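Local coordinates for 3-oxoacyl-[acyl-carrier-protein] synthase 3 (Micrococcus luteus NCTC 2665, PDB 4EWP) that probably catalyses the first condensation of fatty acid synthesis, joining an acetyl group from acetyl-CoA to malonyl-ACP with loss of carbon dioxide, at residues A[250-255]-A[286-291]; A[271-276]-A[317-322]; A[280-285]-A[299-304]. All coordinates share one frame; numbering follows the deposited sequence.

Contact 1: residues A[250-255]-A[286-291]; sequences SMAKVA and AKQLKL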
ATOM      1  N   SER A 250     -19.899  -7.773  14.411  1.00 31.81           N
ATOM      2  CA  SER A 250     -19.161  -8.533  13.410  1.00 26.98           C
ATOM      3  C   SER A 250     -17.716  -8.792  13.845  1.00 26.10           C
ATOM      4  O   SER A 250     -17.220  -9.919  13.773  1.00 25.13           O
ATOM      5  CB  SER A 250     -19.203  -7.824  12.055  1.00 28.69           C
ATOM      6  OG  SER A 250     -20.452  -8.054  11.430  1.00 30.90           O
ATOM      7  N   MET A 251     -17.046  -7.744  14.305  1.00 22.64           N
ATOM      8  CA  MET A 251     -15.685  -7.875  14.775  1.00 20.63           C
ATOM      9  C   MET A 251     -15.571  -8.779  16.002  1.00 21.42           C
ATOM     10  O   MET A 251     -14.539  -9.397  16.219  1.00 27.89           O
ATOM     11  CB  MET A 251     -15.069  -6.503  15.027  1.00 20.86           C
ATOM     12  CG  MET A 251     -14.881  -5.691  13.737  1.00 26.42           C
ATOM     13  SD  MET A 251     -13.849  -6.490  12.472  1.00 29.44           S
ATOM     14  CE  MET A 251     -15.051  -7.299  11.415  1.00 19.35           C
ATOM     15  N   ALA A 252     -16.627  -8.887  16.793  1.00 24.86           N
ATOM     16  CA  ALA A 252     -16.551  -9.779  17.939  1.00 24.63           C
ATOM     17  C   ALA A 252     -16.348 -11.214  17.454  1.00 23.90           C
ATOM     18  O   ALA A 252     -15.659 -11.997  18.094  1.00 29.02           O
ATOM     19  CB  ALA A 252     -17.776  -9.655  18.828  1.00 23.73           C
ATOM     20  N   LYS A 253     -16.914 -11.552  16.304  1.00 27.72           N
ATOM     21  CA  LYS A 253     -16.748 -12.894  15.747  1.00 31.28           C
ATOM     22  C   LYS A 253     -15.317 -13.068  15.259  1.00 30.83           C
ATOM     23  O   LYS A 253     -14.721 -14.133  15.425  1.00 30.73           O
ATOM     24  CB  LYS A 253     -17.734 -13.139  14.602  1.00 34.80           C
ATOM     25  CG  LYS A 253     -19.178 -12.815  14.969  1.00 46.85           C
ATOM     26  CD  LYS A 253     -20.154 -13.206  13.862  1.00 51.98           C
ATOM     27  CE  LYS A 253     -21.574 -12.796  14.216  1.00 53.48           C
ATOM     28  NZ  LYS A 253     -22.552 -13.342  13.240  1.00 55.11           N
ATOM     29  N   VAL A 254     -14.768 -12.012  14.661  1.00 26.42           N
ATOM     30  CA  VAL A 254     -13.382 -12.031  14.215  1.00 26.40           C
ATOM     31  C   VAL A 254     -12.456 -12.241  15.426  1.00 26.96           C
ATOM     32  O   VAL A 254     -11.552 -13.083  15.406  1.00 22.25           O
ATOM     33  CB  VAL A 254     -13.012 -10.725  13.465  1.00 23.60           C
ATOM     34  CG1 VAL A 254     -11.513 -10.687  13.115  1.00 18.20           C
ATOM     35  CG2 VAL A 254     -13.873 -10.561  12.207  1.00 24.91           C
ATOM     36  N   ALA A 255     -12.697 -11.491  16.491  1.00 25.12           N
ATOM     37  CA  ALA A 255     -11.866 -11.626  17.686  1.00 28.45           C
ATOM     38  C   ALA A 255     -11.918 -13.047  18.260  1.00 26.53           C
ATOM     39  O   ALA A 255     -10.892 -13.626  18.623  1.00 27.85           O
ATOM     40  CB  ALA A 255     -12.273 -10.601  18.735  1.00 31.57           C
ATOM     41  N   ALA A 286     -15.596  -5.191  24.443  1.00 27.58           N
ATOM     42  CA  ALA A 286     -15.064  -5.856  25.628  1.00 26.91           C
ATOM     43  C   ALA A 286     -16.118  -6.708  26.323  1.00 35.64           C
ATOM     44  O   ALA A 286     -15.827  -7.808  26.786  1.00 37.51           O
ATOM     45  CB  ALA A 286     -14.478  -4.820  26.603  1.00 26.13           C
ATOM     46  N   LYS A 287     -17.347  -6.203  26.404  1.00 37.10           N
ATOM     47  CA  LYS A 287     -18.418  -6.960  27.045  1.00 36.21           C
ATOM     48  C   LYS A 287     -18.711  -8.236  26.258  1.00 37.63           C
ATOM     49  O   LYS A 287     -18.954  -9.301  26.828  1.00 37.51           O
ATOM     50  CB  LYS A 287     -19.680  -6.105  27.151  1.00 36.88           C
ATOM     51  CG  LYS A 287     -20.917  -6.869  27.619  1.00 37.95           C
ATOM     52  CD  LYS A 287     -22.132  -5.945  27.758  1.00 38.98           C
ATOM     53  CE  LYS A 287     -23.421  -6.746  27.987  1.00 40.63           C
ATOM     54  NZ  LYS A 287     -24.598  -5.872  28.281  1.00 39.95           N
ATOM     55  N   GLN A 288     -18.679  -8.130  24.937  1.00 36.40           N
ATOM     56  CA  GLN A 288     -19.070  -9.251  24.091  1.00 40.15           C
ATOM     57  C   GLN A 288     -18.042 -10.405  24.200  1.00 38.99           C
ATOM     58  O   GLN A 288     -18.387 -11.597  24.126  1.00 37.28           O
ATOM     59  CB  GLN A 288     -19.255  -8.759  22.652  1.00 42.75           C
ATOM     60  CG  GLN A 288     -19.963  -9.740  21.731  1.00 49.12           C
ATOM     61  CD  GLN A 288     -21.403 -10.021  22.140  1.00 57.54           C
ATOM     62  OE1 GLN A 288     -22.020  -9.245  22.876  1.00 58.80           O
ATOM     63  NE2 GLN A 288     -21.947 -11.140  21.657  1.00 61.77           N
ATOM     64  N   LEU A 289     -16.782 -10.037  24.425  1.00 34.91           N
ATOM     65  CA  LEU A 289     -15.707 -11.019  24.565  1.00 30.92           C
ATOM     66  C   LEU A 289     -15.649 -11.698  25.926  1.00 36.21           C
ATOM     67  O   LEU A 289     -14.792 -12.552  26.155  1.00 36.92           O
ATOM     68  CB  LEU A 289     -14.359 -10.379  24.270  1.00 34.00           C
ATOM     69  CG  LEU A 289     -14.180  -9.948  22.819  1.00 32.83           C
ATOM     70  CD1 LEU A 289     -12.764  -9.445  22.577  1.00 29.92           C
ATOM     71  CD2 LEU A 289     -14.506 -11.114  21.908  1.00 35.55           C
ATOM     72  N   LYS A 290     -16.549 -11.307  26.825  1.00 38.37           N
ATOM     73  CA  LYS A 290     -16.624 -11.890  28.157  1.00 40.69           C
ATOM     74  C   LYS A 290     -15.289 -11.905  28.898  1.00 37.19           C
ATOM     75  O   LYS A 290     -14.932 -12.910  29.513  1.00 37.14           O
ATOM     76  CB  LYS A 290     -17.167 -13.318  28.075  1.00 48.35           C
ATOM     77  CG  LYS A 290     -18.607 -13.418  27.611  1.00 55.45           C
ATOM     78  CD  LYS A 290     -19.046 -14.876  27.526  1.00 62.19           C
ATOM     79  CE  LYS A 290     -20.517 -14.996  27.136  1.00 67.37           C
ATOM     80  NZ  LYS A 290     -21.438 -14.588  28.243  1.00 69.75           N
ATOM     81  N   LEU A 291     -14.568 -10.789  28.867  1.00 37.16           N
ATOM     82  CA  LEU A 291     -13.232 -10.735  29.456  1.00 33.97           C
ATOM     83  C   LEU A 291     -13.318 -10.744  30.974  1.00 37.88           C
ATOM     84  O   LEU A 291     -14.240 -10.164  31.542  1.00 41.36           O
ATOM     85  CB  LEU A 291     -12.515  -9.465  29.019  1.00 28.75           C
ATOM     86  CG  LEU A 291     -12.356  -9.178  27.531  1.00 27.86           C
ATOM     87  CD1 LEU A 291     -11.656  -7.847  27.347  1.00 26.79           C
ATOM     88  CD2 LEU A 291     -11.584 -10.286  26.845  1.00 28.51           C
TER

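Contact 2: residues A[271-276]-A[317-322]; sequences AFIPHQ and HRLLEE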
ATOM      1  N   ALA A 271      -4.187  -8.344  28.007  1.00 24.20           N
ATOM      2  CA  ALA A 271      -4.743  -7.095  27.506  1.00 26.83           C
ATOM      3  C   ALA A 271      -5.594  -7.293  26.262  1.00 28.49           C
ATOM      4  O   ALA A 271      -5.413  -8.248  25.506  1.00 26.28           O
ATOM      5  CB  ALA A 271      -3.628  -6.081  27.223  1.00 26.19           C
ATOM      6  N   PHE A 272      -6.524  -6.364  26.066  1.00 29.12           N
ATOM      7  CA  PHE A 272      -7.363  -6.320  24.882  1.00 23.93           C
ATOM      8  C   PHE A 272      -7.162  -4.949  24.260  1.00 26.28           C
ATOM      9  O   PHE A 272      -7.461  -3.930  24.878  1.00 20.71           O
ATOM     10  CB  PHE A 272      -8.835  -6.542  25.252  1.00 21.64           C
ATOM     11  CG  PHE A 272      -9.790  -6.296  24.120  1.00 26.17           C
ATOM     12  CD1 PHE A 272      -9.536  -6.814  22.858  1.00 24.91           C
ATOM     13  CD2 PHE A 272     -10.943  -5.546  24.318  1.00 24.37           C
ATOM     14  CE1 PHE A 272     -10.421  -6.583  21.799  1.00 29.77           C
ATOM     15  CE2 PHE A 272     -11.830  -5.310  23.281  1.00 24.29           C
ATOM     16  CZ  PHE A 272     -11.568  -5.834  22.012  1.00 28.86           C
ATOM     17  N   ILE A 273      -6.624  -4.921  23.044  1.00 25.35           N
ATOM     18  CA  ILE A 273      -6.296  -3.652  22.425  1.00 23.16           C
ATOM     19  C   ILE A 273      -7.012  -3.497  21.101  1.00 25.25           C
ATOM     20  O   ILE A 273      -6.425  -3.721  20.042  1.00 22.84           O
ATOM     21  CB  ILE A 273      -4.785  -3.494  22.210  1.00 20.79           C
ATOM     22  CG1 ILE A 273      -4.023  -3.947  23.466  1.00 24.93           C
ATOM     23  CG2 ILE A 273      -4.467  -2.040  21.877  1.00 18.51           C
ATOM     24  CD1 ILE A 273      -2.531  -4.063  23.276  1.00 25.83           C
ATOM     25  N   PRO A 274      -8.293  -3.119  21.150  1.00 22.37           N
ATOM     26  CA  PRO A 274      -8.945  -2.905  19.859  1.00 20.53           C
ATOM     27  C   PRO A 274      -8.540  -1.547  19.297  1.00 21.55           C
ATOM     28  O   PRO A 274      -8.171  -0.628  20.038  1.00 23.29           O
ATOM     29  CB  PRO A 274     -10.441  -2.917  20.214  1.00 18.08           C
ATOM     30  CG  PRO A 274     -10.476  -2.408  21.636  1.00 19.18           C
ATOM     31  CD  PRO A 274      -9.212  -2.931  22.289  1.00 20.26           C
ATOM     32  N   HIS A 275      -8.581  -1.439  17.984  1.00 21.14           N
ATOM     33  CA  HIS A 275      -8.536  -0.150  17.334  1.00 20.72           C
ATOM     34  C   HIS A 275      -9.445   0.831  18.094  1.00 24.74           C
ATOM     35  O   HIS A 275     -10.583   0.491  18.443  1.00 23.64           O
ATOM     36  CB  HIS A 275      -9.019  -0.340  15.912  1.00 20.92           C
ATOM     37  CG  HIS A 275      -9.501   0.915  15.265  1.00 22.87           C
ATOM     38  ND1 HIS A 275      -8.715   2.040  15.152  1.00 21.15           N
ATOM     39  CD2 HIS A 275     -10.684   1.220  14.688  1.00 22.41           C
ATOM     40  CE1 HIS A 275      -9.397   2.986  14.534  1.00 24.85           C
ATOM     41  NE2 HIS A 275     -10.597   2.516  14.247  1.00 26.15           N
ATOM     42  N   GLN A 276      -8.938   2.041  18.346  1.00 23.90           N
ATOM     43  CA  GLN A 276      -9.632   3.046  19.151  1.00 20.39           C
ATOM     44  C   GLN A 276     -10.658   3.839  18.333  1.00 24.21           C
ATOM     45  O   GLN A 276     -10.475   5.030  18.059  1.00 21.96           O
ATOM     46  CB  GLN A 276      -8.621   4.010  19.778  1.00 21.05           C
ATOM     47  CG  GLN A 276      -7.629   3.342  20.737  1.00 25.44           C
ATOM     48  CD  GLN A 276      -8.308   2.734  21.968  1.00 27.96           C
ATOM     49  OE1 GLN A 276      -8.744   3.454  22.869  1.00 27.77           O
ATOM     50  NE2 GLN A 276      -8.389   1.402  22.010  1.00 27.13           N
ATOM     51  N   HIS A 317       1.498   1.043  23.419  1.00 25.25           N
ATOM     52  CA  HIS A 317       2.578   1.813  24.017  1.00 23.16           C
ATOM     53  C   HIS A 317       2.149   2.405  25.359  1.00 27.82           C
ATOM     54  O   HIS A 317       2.895   2.348  26.342  1.00 24.66           O
ATOM     55  CB  HIS A 317       3.029   2.909  23.058  1.00 21.65           C
ATOM     56  CG  HIS A 317       4.195   3.715  23.545  1.00 25.08           C
ATOM     57  ND1 HIS A 317       4.057   4.777  24.416  1.00 26.66           N
ATOM     58  CD2 HIS A 317       5.516   3.649  23.239  1.00 24.94           C
ATOM     59  CE1 HIS A 317       5.244   5.310  24.649  1.00 30.23           C
ATOM     60  NE2 HIS A 317       6.146   4.652  23.937  1.00 27.93           N
ATOM     61  N   ARG A 318       0.947   2.965  25.408  1.00 27.99           N
ATOM     62  CA  ARG A 318       0.452   3.538  26.647  1.00 25.32           C
ATOM     63  C   ARG A 318       0.180   2.459  27.690  1.00 27.71           C
ATOM     64  O   ARG A 318       0.434   2.662  28.869  1.00 28.49           O
ATOM     65  CB  ARG A 318      -0.806   4.371  26.412  1.00 28.57           C
ATOM     66  CG  ARG A 318      -1.383   4.968  27.695  1.00 27.83           C
ATOM     67  CD  ARG A 318      -2.570   5.856  27.391  1.00 31.60           C
ATOM     68  NE  ARG A 318      -3.120   6.471  28.598  1.00 37.17           N
ATOM     69  CZ  ARG A 318      -4.124   7.344  28.602  1.00 37.69           C
ATOM     70  NH1 ARG A 318      -4.687   7.714  27.462  1.00 36.17           N
ATOM     71  NH2 ARG A 318      -4.566   7.846  29.749  1.00 39.06           N
ATOM     72  N   LEU A 319      -0.333   1.314  27.257  1.00 27.78           N
ATOM     73  CA  LEU A 319      -0.597   0.217  28.178  1.00 29.49           C
ATOM     74  C   LEU A 319       0.675  -0.204  28.903  1.00 26.75           C
ATOM     75  O   LEU A 319       0.663  -0.454  30.114  1.00 27.62           O
ATOM     76  CB  LEU A 319      -1.176  -0.975  27.418  1.00 31.45           C
ATOM     77  CG  LEU A 319      -2.504  -1.492  27.954  1.00 39.53           C
ATOM     78  CD1 LEU A 319      -3.412  -0.317  28.283  1.00 42.58           C
ATOM     79  CD2 LEU A 319      -3.171  -2.430  26.963  1.00 40.75           C
ATOM     80  N   LEU A 320       1.776  -0.284  28.158  1.00 24.33           N
ATOM     81  CA  LEU A 320       3.038  -0.774  28.709  1.00 27.00           C
ATOM     82  C   LEU A 320       3.700   0.237  29.629  1.00 33.67           C
ATOM     83  O   LEU A 320       4.317  -0.138  30.626  1.00 37.03           O
ATOM     84  CB  LEU A 320       3.990  -1.185  27.595  1.00 28.53           C
ATOM     85  CG  LEU A 320       3.518  -2.474  26.926  1.00 27.12           C
ATOM     86  CD1 LEU A 320       4.140  -2.680  25.547  1.00 24.11           C
ATOM     87  CD2 LEU A 320       3.742  -3.675  27.852  1.00 26.76           C
ATOM     88  N   GLU A 321       3.582   1.518  29.306  1.00 35.37           N
ATOM     89  CA  GLU A 321       4.102   2.520  30.213  1.00 40.45           C
ATOM     90  C   GLU A 321       3.344   2.471  31.535  1.00 39.56           C
ATOM     91  O   GLU A 321       3.956   2.432  32.598  1.00 36.59           O
ATOM     92  CB  GLU A 321       4.045   3.911  29.596  1.00 48.06           C
ATOM     93  CG  GLU A 321       5.295   4.269  28.817  1.00 56.13           C
ATOM     94  CD  GLU A 321       5.430   5.762  28.614  1.00 63.61           C
ATOM     95  OE1 GLU A 321       4.503   6.498  29.024  1.00 65.97           O
ATOM     96  OE2 GLU A 321       6.459   6.195  28.049  1.00 65.40           O
ATOM     97  N   GLU A 322       2.016   2.436  31.467  1.00 37.03           N
ATOM     98  CA  GLU A 322       1.194   2.466  32.671  1.00 37.11           C
ATOM     99  C   GLU A 322       1.238   1.153  33.479  1.00 39.93           C
ATOM    100  O   GLU A 322       1.059   1.168  34.701  1.00 42.53           O
ATOM    101  CB  GLU A 322      -0.243   2.867  32.329  1.00 34.26           C
ATOM    102  CG  GLU A 322      -0.382   4.341  31.965  1.00 37.65           C
ATOM    103  CD  GLU A 322      -1.757   4.706  31.414  1.00 41.24           C
ATOM    104  OE1 GLU A 322      -2.660   3.837  31.384  1.00 39.59           O
ATOM    105  OE2 GLU A 322      -1.933   5.872  31.004  1.00 44.02           O
TER

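Contact 3: residues A[280-285]-A[299-304]; sequences RIIDEF and RDIADA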
ATOM      1  N   ARG A 280     -17.693   3.863  23.023  1.00 30.94           N
ATOM      2  CA  ARG A 280     -18.893   3.034  22.999  1.00 37.11           C
ATOM      3  C   ARG A 280     -18.625   1.701  22.288  1.00 36.41           C
ATOM      4  O   ARG A 280     -19.032   0.630  22.759  1.00 36.04           O
ATOM      5  CB  ARG A 280     -20.039   3.812  22.348  1.00 47.72           C
ATOM      6  CG  ARG A 280     -21.284   2.993  22.084  1.00 63.06           C
ATOM      7  CD  ARG A 280     -21.854   2.398  23.373  1.00 75.00           C
ATOM      8  NE  ARG A 280     -23.116   1.685  23.151  1.00 82.77           N
ATOM      9  CZ  ARG A 280     -23.293   0.388  23.398  1.00 87.02           C
ATOM     10  NH1 ARG A 280     -22.292  -0.330  23.886  1.00 88.72           N
ATOM     11  NH2 ARG A 280     -24.464  -0.192  23.168  1.00 87.17           N
ATOM     12  N   ILE A 281     -17.929   1.760  21.154  1.00 33.58           N
ATOM     13  CA  ILE A 281     -17.547   0.521  20.479  1.00 32.30           C
ATOM     14  C   ILE A 281     -16.618  -0.337  21.358  1.00 31.94           C
ATOM     15  O   ILE A 281     -16.822  -1.547  21.504  1.00 31.16           O
ATOM     16  CB  ILE A 281     -16.891   0.778  19.119  1.00 29.91           C
ATOM     17  CG1 ILE A 281     -17.955   1.216  18.105  1.00 31.87           C
ATOM     18  CG2 ILE A 281     -16.178  -0.479  18.640  1.00 28.09           C
ATOM     19  CD1 ILE A 281     -17.401   1.639  16.758  1.00 32.59           C
ATOM     20  N   ILE A 282     -15.597   0.293  21.937  1.00 31.66           N
ATOM     21  CA  ILE A 282     -14.654  -0.416  22.798  1.00 31.05           C
ATOM     22  C   ILE A 282     -15.367  -1.133  23.951  1.00 31.93           C
ATOM     23  O   ILE A 282     -15.138  -2.325  24.178  1.00 30.35           O
ATOM     24  CB  ILE A 282     -13.584   0.528  23.377  1.00 31.96           C
ATOM     25  CG1 ILE A 282     -12.751   1.165  22.265  1.00 27.71           C
ATOM     26  CG2 ILE A 282     -12.669  -0.225  24.344  1.00 32.08           C
ATOM     27  CD1 ILE A 282     -11.759   2.197  22.794  1.00 26.26           C
ATOM     28  N   ASP A 283     -16.215  -0.409  24.685  1.00 31.54           N
ATOM     29  CA  ASP A 283     -16.940  -1.010  25.809  1.00 35.40           C
ATOM     30  C   ASP A 283     -17.789  -2.217  25.396  1.00 36.81           C
ATOM     31  O   ASP A 283     -17.696  -3.284  25.997  1.00 34.75           O
ATOM     32  CB  ASP A 283     -17.846   0.015  26.489  1.00 38.71           C
ATOM     33  CG  ASP A 283     -17.077   1.145  27.130  1.00 42.32           C
ATOM     34  OD1 ASP A 283     -15.848   1.019  27.261  1.00 41.03           O
ATOM     35  OD2 ASP A 283     -17.705   2.155  27.511  1.00 45.03           O
ATOM     36  N   GLU A 284     -18.617  -2.038  24.369  1.00 36.81           N
ATOM     37  CA  GLU A 284     -19.554  -3.069  23.949  1.00 38.19           C
ATOM     38  C   GLU A 284     -18.785  -4.292  23.451  1.00 34.60           C
ATOM     39  O   GLU A 284     -19.175  -5.442  23.697  1.00 32.78           O
ATOM     40  CB  GLU A 284     -20.483  -2.520  22.864  1.00 41.70           C
ATOM     41  CG  GLU A 284     -21.739  -3.333  22.638  1.00 44.17           C
ATOM     42  CD  GLU A 284     -22.485  -3.626  23.923  1.00 47.75           C
ATOM     43  OE1 GLU A 284     -22.920  -2.669  24.598  1.00 49.19           O
ATOM     44  OE2 GLU A 284     -22.628  -4.821  24.260  1.00 48.74           O
ATOM     45  N   PHE A 285     -17.675  -4.017  22.769  1.00 29.64           N
ATOM     46  CA  PHE A 285     -16.748  -5.039  22.295  1.00 32.07           C
ATOM     47  C   PHE A 285     -16.183  -5.871  23.465  1.00 30.18           C
ATOM     48  O   PHE A 285     -16.291  -7.100  23.491  1.00 29.86           O
ATOM     49  CB  PHE A 285     -15.624  -4.332  21.532  1.00 40.85           C
ATOM     50  CG  PHE A 285     -14.972  -5.166  20.478  1.00 40.43           C
ATOM     51  CD1 PHE A 285     -14.347  -4.558  19.398  1.00 41.74           C
ATOM     52  CD2 PHE A 285     -14.961  -6.548  20.568  1.00 41.43           C
ATOM     53  CE1 PHE A 285     -13.729  -5.312  18.416  1.00 42.34           C
ATOM     54  CE2 PHE A 285     -14.342  -7.315  19.592  1.00 43.25           C
ATOM     55  CZ  PHE A 285     -13.725  -6.696  18.513  1.00 43.72           C
ATOM     56  N   ARG A 299      -7.979   2.157  26.345  1.00 26.98           N
ATOM     57  CA  ARG A 299      -8.952   3.228  26.111  1.00 32.74           C
ATOM     58  C   ARG A 299      -8.268   4.559  25.809  1.00 31.77           C
ATOM     59  O   ARG A 299      -8.787   5.624  26.137  1.00 35.97           O
ATOM     60  CB  ARG A 299      -9.894   3.392  27.314  1.00 32.59           C
ATOM     61  CG  ARG A 299     -10.681   2.148  27.667  1.00 32.53           C
ATOM     62  CD  ARG A 299     -11.700   2.407  28.773  1.00 37.62           C
ATOM     63  NE  ARG A 299     -12.063   1.143  29.398  1.00 40.83           N
ATOM     64  CZ  ARG A 299     -13.093   0.414  29.011  1.00 37.54           C
ATOM     65  NH1 ARG A 299     -13.855   0.863  28.042  1.00 37.73           N
ATOM     66  NH2 ARG A 299     -13.366  -0.740  29.594  1.00 39.39           N
ATOM     67  N   ASP A 300      -7.094   4.488  25.198  1.00 27.42           N
ATOM     68  CA  ASP A 300      -6.353   5.677  24.797  1.00 28.93           C
ATOM     69  C   ASP A 300      -7.220   6.737  24.086  1.00 29.87           C
ATOM     70  O   ASP A 300      -6.922   7.934  24.151  1.00 27.09           O
ATOM     71  CB  ASP A 300      -5.198   5.270  23.873  1.00 26.00           C
ATOM     72  CG  ASP A 300      -4.143   6.344  23.753  1.00 28.24           C
ATOM     73  OD1 ASP A 300      -3.973   7.136  24.707  1.00 32.15           O
ATOM     74  OD2 ASP A 300      -3.469   6.390  22.704  1.00 28.61           O
ATOM     75  N   ILE A 301      -8.275   6.300  23.399  1.00 22.55           N
ATOM     76  CA  ILE A 301      -9.126   7.209  22.624  1.00 25.02           C
ATOM     77  C   ILE A 301      -9.578   8.478  23.378  1.00 30.21           C
ATOM     78  O   ILE A 301      -9.759   9.532  22.766  1.00 28.80           O
ATOM     79  CB  ILE A 301     -10.379   6.485  22.077  1.00 24.27           C
ATOM     80  CG1 ILE A 301     -10.978   7.260  20.900  1.00 24.33           C
ATOM     81  CG2 ILE A 301     -11.410   6.298  23.172  1.00 25.91           C
ATOM     82  CD1 ILE A 301     -12.365   6.803  20.528  1.00 26.40           C
ATOM     83  N   ALA A 302      -9.757   8.379  24.698  1.00 30.88           N
ATOM     84  CA  ALA A 302     -10.229   9.520  25.491  1.00 35.77           C
ATOM     85  C   ALA A 302      -9.330  10.751  25.381  1.00 34.44           C
ATOM     86  O   ALA A 302      -9.818  11.882  25.417  1.00 32.70           O
ATOM     87  CB  ALA A 302     -10.404   9.128  26.959  1.00 35.91           C
ATOM     88  N   ASP A 303      -8.020  10.528  25.264  1.00 33.91           N
ATOM     89  CA  ASP A 303      -7.052  11.626  25.213  1.00 34.44           C
ATOM     90  C   ASP A 303      -6.422  11.795  23.839  1.00 37.92           C
ATOM     91  O   ASP A 303      -5.936  12.877  23.510  1.00 44.70           O
ATOM     92  CB  ASP A 303      -5.942  11.420  26.237  1.00 33.50           C
ATOM     93  CG  ASP A 303      -6.478  11.163  27.628  1.00 35.42           C
ATOM     94  OD1 ASP A 303      -6.970  12.119  28.253  1.00 39.19           O
ATOM     95  OD2 ASP A 303      -6.416  10.004  28.091  1.00 34.61           O
ATOM     96  N   ALA A 304      -6.423  10.731  23.042  1.00 30.05           N
ATOM     97  CA  ALA A 304      -5.752  10.767  21.747  1.00 30.57           C
ATOM     98  C   ALA A 304      -6.728  10.972  20.593  1.00 31.37           C
ATOM     99  O   ALA A 304      -6.329  11.390  19.504  1.00 27.32           O
ATOM    100  CB  ALA A 304      -4.960   9.496  21.531  1.00 29.74           C
TER

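Contact 1: residues A[250-255]-A[286-291]
Gln288 and Leu289, at the C-terminal end of helix 279-288, pack against Ala252 and Ala255, which lie one turn apart on the facing side of helix 240-262. Along Gln288, CB stands 4.2 Å from Ala252 CB, and CG comes closer, 3.6 Å from the same Ala252 CB. CG is anti to the backbone N (chi1 -167°), and the bend at chi2 (64°) then swings CD and the amide away from Ala252 CB; the chain also touches Trp249 and Arg256 of helix 240-262. Glutamine suits this partly exposed border, since its methylenes can lie on an alanine.

Leu289 supplies the more deeply buried half. Its two methyls rest against the single methyl of Ala255: CD2 lies 3.9 Å and CD1 4.0 Å from Ala255 CB. CD2 also approaches the backbone at 4.1 Å from Ala252 O. Alanine suits both Ala252 and Ala255 because a single methyl lets the helix end come near, with the CA atoms of Ala252 and Gln288 6.7 Å apart. No hydrogen bond crosses this interface, and the branched leucine fills the apolar part. Just beyond, Lys290 takes a positive phi (51°) and its N bonds Lys287 O at 3.1 Å, ending the helix in a Schellman motif. Ala255 and Leu289 both rest on Leu332 of strand 330-337, an arrangement characteristic of an outer helical layer covering a sheet of the thiolase fold.

Contact 2: residues A[271-276]-A[317-322]
Leu319 sets its CD2 methyl over two neighbours on one face of strand 269-274. CD2 lies 3.7 Å from Ala271 CB and 3.9 Å from Ile273 CG1, the atoms of residues two apart that a strand presents on the same side. Leu319 and Ile273 reach toward each other tip to tip, and Ile273 CD1 also comes within 4.1 Å of Leu319 CD2. The leucine takes an unusual chi1 of -125°, away from the staggered positions, in placing this methyl. All three residues are buried and purely apolar. The small Ala271 admits the leucine methyl, while the longer Ile273 spans to helix 311-322, where it also touches Ile312, Ala315 and Met316.

The intervening Phe272 points to the other face of the sheet, and Pro274 CD sits 3.5 Å above its ring plane, over the centre. At the strand end, Gln276 NE2 donates to Pro274 O (2.8 Å), bridging across His275, a predicted active-site residue. On helix 311-322, Arg318 NE meets Glu322 OE2 at 2.7 Å in a salt bridge whose N-H...O angle is 176°, OE2 being met from above the carboxylate plane (38° out of it); Arg318 also pairs with Asp300 and Asp303. His317 and Leu320 rest on Val19 of strand 13-22 in the other sheet. Helix 311-322 therefore lies between the two sheets, an arrangement characteristic of the central layer of the five-layered thiolase fold.

Contact 3: residues A[280-285]-A[299-304]
Asp283 and Arg299 both keep CG anti to the carbonyl carbon, with chi1 of -64° and -59°, and the arginine chain then runs extended from CG to NE. These torsions carry the carboxylate and guanidinium to one another across the gap between helix 279-288 and the loop before helix 301-304. The pair is a salt bridge, but the modelled distance from Asp283 OD1 to Arg299 NH1, 2.1 Å, is implausibly short, so its exact geometry is doubtful. As modelled, the side chains cross at about a right angle, their flat groups stand 61° apart, and OD1 lies at the guanidinium edge, near its plane. Charged residues fit this rim, where Arg299 is exposed and Asp283 partly so.

Beside it, Ile282 CD1 meets Ile301 CG2 at 4.1 Å, the apolar part of the contact, the two isoleucines sliding past each other in opposite directions; Ile282 CG2 approaches the guanidinium obliquely. Segment 280-285 starts at the end of the predicted ACP-binding region of this thiolase-fold synthase, and helix 279-288 belongs to the connection between the parallel strands 269-274 and 296-297, a beta-alpha-beta crossover. Arg280, the last residue of that region, probably contributes to the weak association with ACP; it is poorly ordered here, with NH1 modelled 2.5 Å from Glu284 OE1 in a salt bridge one helical turn away.

Asp300 O accepts from both Asp303 N and Ala304 N, each at 3.0 Å, two bonds that close a turn containing Ile301, which also packs on Met279 and Ile50.

Contacts 1 and 3 share helix 279-288, and their centres are about 14 Å apart; Phe285 joins them, its CE2 lying 3.7 Å from Ala252 CA. Contact 2 lies about 17 Å from contact 1 between centres, and is reached through Phe272, whose CE1 is 3.8 Å from Leu289 CD1. Contacts 2 and 3 are nearest, centres about 11 Å apart, and are tied by polar groups: Arg318 NH1 bridges to Asp300 OD1 at 2.9 Å, and Gln276 OE1 probably accepts from Ile301 N at 2.9 Å. The predicted active site borders this junction: His275 of segment 271-276 touches Cys123 and Asn306, the other predicted residues, and Ile301 lies about 5 Å from Asn306, between side chains.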